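Long-range contacts in aminopeptidase (Aneurinibacillus sp., PDB 2EK8), which probably removes amino acids from the N-termini of peptides as a zinc-dependent metalloaminopeptidase of the M28 family: residues A[230-235]-A[369-374]; A[241-246]-A[301-306]. All blocks are in the same frame, centred on the assembly; numbering follows the deposited sequence.

Contact 1 (A[230-235]-A[369-374]); sequences DSVEKA and WYHTPN. With ZN (zinc ion), chain B.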
ATOM      1  N   ASP A 230      -3.789  -8.613   0.641  1.00 13.16           N
ATOM      2  CA  ASP A 230      -3.968  -8.440   2.079  1.00 13.31           C
ATOM      3  C   ASP A 230      -4.746  -7.154   2.325  1.00 13.77           C
ATOM      4  O   ASP A 230      -4.838  -6.301   1.444  1.00 14.10           O
ATOM      5  CB  ASP A 230      -2.617  -8.356   2.796  1.00 12.76           C
ATOM      6  CG  ASP A 230      -1.829  -7.116   2.415  1.00 13.00           C
ATOM      7  OD1 ASP A 230      -1.674  -6.862   1.201  1.00 13.33           O
ATOM      8  OD2 ASP A 230      -1.358  -6.399   3.327  1.00 15.40           O
ATOM      9  N   SER A 231      -5.314  -7.032   3.522  1.00 14.83           N
ATOM     10  CA  SER A 231      -6.068  -5.843   3.910  1.00 15.31           C
ATOM     11  C   SER A 231      -5.636  -5.499   5.333  1.00 15.73           C
ATOM     12  O   SER A 231      -4.947  -6.292   5.985  1.00 15.13           O
ATOM     13  CB  SER A 231      -7.578  -6.118   3.869  1.00 14.92           C
ATOM     14  OG  SER A 231      -7.983  -6.951   4.945  1.00 15.51           O
ATOM     15  N   VAL A 232      -6.018  -4.324   5.819  1.00 16.25           N
ATOM     16  CA  VAL A 232      -5.640  -3.941   7.172  1.00 16.94           C
ATOM     17  C   VAL A 232      -6.565  -4.595   8.188  1.00 17.31           C
ATOM     18  O   VAL A 232      -7.660  -5.051   7.849  1.00 17.03           O
ATOM     19  CB  VAL A 232      -5.667  -2.405   7.368  1.00 16.94           C
ATOM     20  CG1 VAL A 232      -4.690  -1.743   6.392  1.00 18.54           C
ATOM     21  CG2 VAL A 232      -7.077  -1.868   7.159  1.00 16.87           C
ATOM     22  N   GLU A 233      -6.105  -4.647   9.432  1.00 18.49           N
ATOM     23  CA  GLU A 233      -6.859  -5.238  10.530  1.00 20.93           C
ATOM     24  C   GLU A 233      -8.277  -4.663  10.586  1.00 20.73           C
ATOM     25  O   GLU A 233      -8.472  -3.460  10.423  1.00 20.92           O
ATOM     26  CB  GLU A 233      -6.137  -4.951  11.850  1.00 22.14           C
ATOM     27  CG  GLU A 233      -6.610  -5.771  13.038  1.00 29.11           C
ATOM     28  CD  GLU A 233      -6.055  -7.184  13.033  1.00 34.91           C
ATOM     29  OE1 GLU A 233      -4.814  -7.338  12.987  1.00 40.25           O
ATOM     30  OE2 GLU A 233      -6.857  -8.140  13.083  1.00 38.90           O
ATOM     31  N   LYS A 234      -9.256  -5.539  10.797  1.00 20.21           N
ATOM     32  CA  LYS A 234     -10.667  -5.157  10.907  1.00 20.76           C
ATOM     33  C   LYS A 234     -11.344  -4.671   9.626  1.00 19.10           C
ATOM     34  O   LYS A 234     -12.543  -4.390   9.628  1.00 18.60           O
ATOM     35  CB  LYS A 234     -10.836  -4.102  12.007  1.00 20.89           C
ATOM     36  CG  LYS A 234     -10.491  -4.606  13.406  1.00 24.39           C
ATOM     37  CD  LYS A 234     -10.756  -3.535  14.463  1.00 25.23           C
ATOM     38  CE  LYS A 234     -10.436  -4.040  15.860  1.00 32.26           C
ATOM     39  NZ  LYS A 234      -8.997  -4.397  16.010  1.00 36.41           N
ATOM     40  N   ALA A 235     -10.591  -4.575   8.534  1.00 17.31           N
ATOM     41  CA  ALA A 235     -11.157  -4.130   7.265  1.00 17.16           C
ATOM     42  C   ALA A 235     -11.377  -5.309   6.321  1.00 17.41           C
ATOM     43  O   ALA A 235     -10.422  -5.992   5.940  1.00 16.79           O
ATOM     44  CB  ALA A 235     -10.229  -3.104   6.604  1.00 17.04           C
ATOM     45  N   TRP A 369     -14.567   4.940   3.454  1.00 22.98           N
ATOM     46  CA  TRP A 369     -14.508   3.599   4.036  1.00 22.16           C
ATOM     47  C   TRP A 369     -13.087   3.033   4.035  1.00 22.32           C
ATOM     48  O   TRP A 369     -12.835   1.956   4.577  1.00 20.53           O
ATOM     49  CB  TRP A 369     -15.433   2.663   3.252  1.00 22.83           C
ATOM     50  CG  TRP A 369     -16.726   3.313   2.840  1.00 23.64           C
ATOM     51  CD1 TRP A 369     -17.293   3.291   1.599  1.00 24.04           C
ATOM     52  CD2 TRP A 369     -17.600   4.095   3.665  1.00 24.63           C
ATOM     53  NE1 TRP A 369     -18.466   4.012   1.596  1.00 25.28           N
ATOM     54  CE2 TRP A 369     -18.678   4.516   2.852  1.00 24.21           C
ATOM     55  CE3 TRP A 369     -17.576   4.481   5.013  1.00 24.34           C
ATOM     56  CZ2 TRP A 369     -19.723   5.306   3.342  1.00 26.37           C
ATOM     57  CZ3 TRP A 369     -18.618   5.269   5.501  1.00 26.53           C
ATOM     58  CH2 TRP A 369     -19.676   5.672   4.665  1.00 25.10           C
ATOM     59  N   TYR A 370     -12.168   3.768   3.420  1.00 22.03           N
ATOM     60  CA  TYR A 370     -10.764   3.372   3.337  1.00 22.74           C
ATOM     61  C   TYR A 370     -10.195   2.911   4.682  1.00 22.43           C
ATOM     62  O   TYR A 370     -10.173   3.673   5.647  1.00 21.87           O
ATOM     63  CB  TYR A 370      -9.953   4.555   2.806  1.00 23.29           C
ATOM     64  CG  TYR A 370      -8.457   4.362   2.792  1.00 24.76           C
ATOM     65  CD1 TYR A 370      -7.862   3.403   1.973  1.00 23.97           C
ATOM     66  CD2 TYR A 370      -7.630   5.170   3.571  1.00 26.32           C
ATOM     67  CE1 TYR A 370      -6.478   3.256   1.929  1.00 25.05           C
ATOM     68  CE2 TYR A 370      -6.247   5.032   3.537  1.00 27.53           C
ATOM     69  CZ  TYR A 370      -5.679   4.075   2.713  1.00 24.81           C
ATOM     70  OH  TYR A 370      -4.314   3.942   2.674  1.00 24.43           O
ATOM     71  N   HIS A 371      -9.731   1.665   4.732  1.00 21.95           N
ATOM     72  CA  HIS A 371      -9.144   1.080   5.936  1.00 21.74           C
ATOM     73  C   HIS A 371     -10.075   1.004   7.145  1.00 22.05           C
ATOM     74  O   HIS A 371      -9.625   1.072   8.289  1.00 22.75           O
ATOM     75  CB  HIS A 371      -7.870   1.836   6.324  1.00 22.31           C
ATOM     76  CG  HIS A 371      -6.706   1.558   5.426  1.00 22.13           C
ATOM     77  ND1 HIS A 371      -5.448   2.068   5.658  1.00 24.49           N
ATOM     78  CD2 HIS A 371      -6.607   0.808   4.302  1.00 22.27           C
ATOM     79  CE1 HIS A 371      -4.622   1.646   4.716  1.00 23.80           C
ATOM     80  NE2 HIS A 371      -5.302   0.880   3.882  1.00 24.27           N
ATOM     81  N   THR A 372     -11.369   0.857   6.895  1.00 21.39           N
ATOM     82  CA  THR A 372     -12.340   0.764   7.980  1.00 21.90           C
ATOM     83  C   THR A 372     -13.159  -0.509   7.823  1.00 21.69           C
ATOM     84  O   THR A 372     -13.115  -1.158   6.781  1.00 22.11           O
ATOM     85  CB  THR A 372     -13.325   1.940   7.957  1.00 21.25           C
ATOM     86  OG1 THR A 372     -14.271   1.743   6.897  1.00 21.94           O
ATOM     87  CG2 THR A 372     -12.588   3.252   7.744  1.00 22.44           C
ATOM     88  N   PRO A 373     -13.920  -0.886   8.865  1.00 21.59           N
ATOM     89  CA  PRO A 373     -14.744  -2.094   8.785  1.00 20.80           C
ATOM     90  C   PRO A 373     -15.832  -1.917   7.727  1.00 20.96           C
ATOM     91  O   PRO A 373     -16.512  -2.869   7.355  1.00 20.95           O
ATOM     92  CB  PRO A 373     -15.329  -2.210  10.193  1.00 21.04           C
ATOM     93  CG  PRO A 373     -14.270  -1.585  11.051  1.00 21.51           C
ATOM     94  CD  PRO A 373     -13.877  -0.369  10.243  1.00 21.11           C
ATOM     95  N   ASN A 374     -15.982  -0.684   7.248  1.00 21.15           N
ATOM     96  CA  ASN A 374     -16.984  -0.350   6.243  1.00 20.88           C
ATOM     97  C   ASN A 374     -16.530  -0.614   4.806  1.00 19.43           C
ATOM     98  O   ASN A 374     -17.313  -0.456   3.864  1.00 18.64           O
ATOM     99  CB  ASN A 374     -17.408   1.113   6.406  1.00 21.40           C
ATOM    100  CG  ASN A 374     -18.296   1.330   7.623  1.00 25.66           C
ATOM    101  OD1 ASN A 374     -18.304   2.405   8.219  1.00 32.07           O
ATOM    102  ND2 ASN A 374     -19.060   0.306   7.986  1.00 27.98           N
TER
HETATM  103 ZN    ZN B1001      -4.624  -0.100   2.142  1.00 19.96          ZN
HETATM  104  O   HOH W   1     -10.420  -1.279   9.880  1.00 20.86           O
HETATM  105  O   HOH W   2      -3.417   0.018   0.239  1.00 23.77           O

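Contact 2 (A[241-246]-A[301-306]); sequences DASGVA and DMVGSK. With ZN (zinc ion), chain C.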
ATOM      1  N   ASP A 241      -7.765  -4.518  -0.979  1.00 12.35           N
ATOM      2  CA  ASP A 241      -7.692  -4.332  -2.423  1.00 11.56           C
ATOM      3  C   ASP A 241      -8.253  -5.547  -3.167  1.00 12.02           C
ATOM      4  O   ASP A 241      -7.660  -6.018  -4.139  1.00 11.66           O
ATOM      5  CB  ASP A 241      -6.227  -4.094  -2.828  1.00 11.25           C
ATOM      6  CG  ASP A 241      -6.062  -3.739  -4.301  1.00 11.44           C
ATOM      7  OD1 ASP A 241      -7.020  -3.233  -4.922  1.00 10.63           O
ATOM      8  OD2 ASP A 241      -4.948  -3.947  -4.832  1.00 10.96           O
ATOM      9  N   ALA A 242      -9.389  -6.069  -2.708  1.00 12.48           N
ATOM     10  CA  ALA A 242      -9.994  -7.209  -3.388  1.00 12.25           C
ATOM     11  C   ALA A 242     -10.388  -6.755  -4.794  1.00 12.81           C
ATOM     12  O   ALA A 242     -10.384  -7.545  -5.734  1.00 13.36           O
ATOM     13  CB  ALA A 242     -11.225  -7.704  -2.622  1.00 12.33           C
ATOM     14  N   SER A 243     -10.723  -5.473  -4.933  1.00 12.61           N
ATOM     15  CA  SER A 243     -11.103  -4.929  -6.235  1.00 12.93           C
ATOM     16  C   SER A 243      -9.954  -5.111  -7.227  1.00 12.50           C
ATOM     17  O   SER A 243     -10.168  -5.573  -8.348  1.00 10.59           O
ATOM     18  CB  SER A 243     -11.454  -3.437  -6.119  1.00 13.11           C
ATOM     19  OG  SER A 243     -10.320  -2.665  -5.773  1.00 13.49           O
ATOM     20  N   GLY A 244      -8.747  -4.741  -6.805  1.00 12.07           N
ATOM     21  CA  GLY A 244      -7.573  -4.883  -7.654  1.00 11.82           C
ATOM     22  C   GLY A 244      -7.300  -6.338  -7.997  1.00 11.64           C
ATOM     23  O   GLY A 244      -6.938  -6.663  -9.125  1.00 10.76           O
ATOM     24  N   VAL A 245      -7.453  -7.215  -7.015  1.00 11.48           N
ATOM     25  CA  VAL A 245      -7.249  -8.640  -7.243  1.00 11.67           C
ATOM     26  C   VAL A 245      -8.264  -9.129  -8.276  1.00 11.04           C
ATOM     27  O   VAL A 245      -7.934  -9.915  -9.166  1.00 11.35           O
ATOM     28  CB  VAL A 245      -7.437  -9.450  -5.940  1.00 11.67           C
ATOM     29  CG1 VAL A 245      -7.418 -10.944  -6.246  1.00 11.43           C
ATOM     30  CG2 VAL A 245      -6.340  -9.097  -4.945  1.00 11.73           C
ATOM     31  N   ALA A 246      -9.502  -8.656  -8.150  1.00 11.06           N
ATOM     32  CA  ALA A 246     -10.572  -9.047  -9.060  1.00 10.97           C
ATOM     33  C   ALA A 246     -10.267  -8.634 -10.496  1.00 11.71           C
ATOM     34  O   ALA A 246     -10.458  -9.417 -11.424  1.00 11.40           O
ATOM     35  CB  ALA A 246     -11.908  -8.427  -8.603  1.00 11.27           C
ATOM     36  N   ASP A 301      -5.068  -0.792  -7.371  1.00 13.00           N
ATOM     37  CA  ASP A 301      -5.332  -0.701  -5.939  1.00 12.96           C
ATOM     38  C   ASP A 301      -6.491   0.267  -5.744  1.00 12.91           C
ATOM     39  O   ASP A 301      -6.355   1.460  -6.029  1.00 12.79           O
ATOM     40  CB  ASP A 301      -4.081  -0.176  -5.212  1.00 13.10           C
ATOM     41  CG  ASP A 301      -4.088  -0.477  -3.711  1.00 15.00           C
ATOM     42  OD1 ASP A 301      -5.155  -0.821  -3.164  1.00 15.17           O
ATOM     43  OD2 ASP A 301      -3.016  -0.358  -3.073  1.00 13.44           O
ATOM     44  N   MET A 302      -7.615  -0.267  -5.261  1.00 12.98           N
ATOM     45  CA  MET A 302      -8.842   0.490  -5.005  1.00 14.44           C
ATOM     46  C   MET A 302      -9.409   0.992  -6.323  1.00 13.01           C
ATOM     47  O   MET A 302      -9.278   2.164  -6.680  1.00 12.89           O
ATOM     48  CB  MET A 302      -8.547   1.631  -4.018  1.00 12.80           C
ATOM     49  CG  MET A 302      -8.024   1.075  -2.690  1.00 15.61           C
ATOM     50  SD  MET A 302      -7.656   2.243  -1.374  1.00 17.80           S
ATOM     51  CE  MET A 302      -6.180   2.979  -1.957  1.00 21.66           C
ATOM     52  N   VAL A 303     -10.061   0.078  -7.035  1.00 12.29           N
ATOM     53  CA  VAL A 303     -10.616   0.367  -8.347  1.00 12.86           C
ATOM     54  C   VAL A 303     -12.073  -0.048  -8.537  1.00 13.21           C
ATOM     55  O   VAL A 303     -12.498  -0.315  -9.664  1.00 13.11           O
ATOM     56  CB  VAL A 303      -9.758  -0.315  -9.437  1.00 11.46           C
ATOM     57  CG1 VAL A 303      -8.367   0.315  -9.468  1.00 11.09           C
ATOM     58  CG2 VAL A 303      -9.631  -1.814  -9.149  1.00 10.96           C
ATOM     59  N   GLY A 304     -12.844  -0.091  -7.450  1.00 14.63           N
ATOM     60  CA  GLY A 304     -14.238  -0.486  -7.584  1.00 15.52           C
ATOM     61  C   GLY A 304     -15.253   0.136  -6.638  1.00 17.16           C
ATOM     62  O   GLY A 304     -16.381  -0.346  -6.562  1.00 18.39           O
ATOM     63  N   SER A 305     -14.880   1.207  -5.937  1.00 17.30           N
ATOM     64  CA  SER A 305     -15.798   1.841  -4.986  1.00 18.55           C
ATOM     65  C   SER A 305     -16.754   2.865  -5.585  1.00 19.42           C
ATOM     66  O   SER A 305     -16.335   3.832  -6.217  1.00 19.42           O
ATOM     67  CB  SER A 305     -15.016   2.512  -3.857  1.00 18.20           C
ATOM     68  OG  SER A 305     -15.904   3.125  -2.933  1.00 19.59           O
ATOM     69  N   LYS A 306     -18.046   2.658  -5.354  1.00 20.42           N
ATOM     70  CA  LYS A 306     -19.064   3.568  -5.859  1.00 22.18           C
ATOM     71  C   LYS A 306     -18.960   4.917  -5.151  1.00 22.23           C
ATOM     72  O   LYS A 306     -19.523   5.911  -5.610  1.00 23.51           O
ATOM     73  CB  LYS A 306     -20.462   2.976  -5.634  1.00 22.04           C
ATOM     74  CG  LYS A 306     -20.863   2.872  -4.176  1.00 24.07           C
ATOM     75  CD  LYS A 306     -22.198   2.153  -4.015  1.00 24.84           C
ATOM     76  CE  LYS A 306     -22.644   2.156  -2.561  1.00 28.54           C
ATOM     77  NZ  LYS A 306     -22.731   3.544  -2.025  1.00 31.88           N
TER
HETATM   78 ZN    ZN C1002      -4.306  -1.079  -1.242  1.00 17.59          ZN
HETATM   79  O   HOH W   2      -3.417   0.018   0.239  1.00 23.77           O

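Contact 1 (A[230-235]-A[369-374])
Trp369 O is gripped by two donors of Thr372, whose own carbonyl O meets Ala235 CB: the backbone N and OG1, the latter at 2.7 Å. Both come from the same face of the carbonyl plane; the N-H bond closes the type II turn from Trp369 to Thr372 and the hydroxyl reinforces it. The main apolar contact is a CH-pi one: Val232 CG1 stands 3.7 Å from the centroid of the His371 ring, 8° off its normal. CG1 lies anti to the carbonyl carbon (chi1 -60°) while CG2 rests on the histidine's CA and CG. On the opposite face Tyr370 CZ sits 3.3 Å above the imidazole plane, sandwiching the ring whose NE2 binds zinc at 2.1 Å. An alanine in place of Val232 would probably strip the CG1 cover from that face of the His371 ring, leaving its tilt at the metal less restrained. Farther along, Pro373 CA makes a CA-H...O contact with Lys234 O at 3.3 Å, and water 1 donates to both Glu233 O and His371 O. Asp240 and Glu273 also bind this zinc. The contact joins the loop between strand 222-228 and helix 238-255 to the loop between strand 358-364 and helix 382-400.

Contact 2 (A[241-246]-A[301-306])
Asp241, reached through a cis peptide bond, lays its carboxylate against Asp301, its CG 3.3 Å from Asp301 OD1 and the two carboxylate planes 31° apart. With CG anti to the backbone N (chi1 -174°), its OD1 takes two N-H groups from opposite faces of the carboxylate plane: Met302 N at 3.0 Å across the contact, and Gly244 N within the helix, an Asx motif. OD2 accepts from His228 N. Two residues on, Ser243 OG accepts a nearly straight bond from Val303 N (3.0 Å, 176°) and also bonds to Asn239 O. Val303 CG2 packs 3.5 Å from the same OG, and a beta carbon on Gly304 would be tight against Ser243 CB, so the glycine allows this close approach. Gly244 itself can sit close to Asp241 OD1 because it carries no beta carbon. Asp301 turns both carboxylate oxygens to the zinc, OD1 at 2.1 Å and OD2 at 2.4 Å; His228 and Asp240 complete the protein ligands, and Ser346 OG bonds to OD2. Asp241 thus acts as a second-shell residue, fixing the backbone just after Asp301; the metal and the surrounding N-H groups probably offset the negative charge gathered by the two neighbouring carboxylates.

From the N terminus the chain passes segment 230-235, just beyond strand 222-228, and then 241-246 on helix 238-255. It next reaches 301-306, after strand 294-300, where contact 2 closes the smaller loop, and only after strand 358-364 does 369-374 close the larger one at contact 1. Contact 2 is therefore nested within contact 1, and their centres lie about 13 Å apart. They touch directly where Tyr370 CD1 packs 3.5 Å from Met302 SD. Water 2 binds both zinc ions, and Asp240 is a ligand of each, so loops following three strands and the helix beginning at residue 238 converge on one two-zinc centre of the M28 domain.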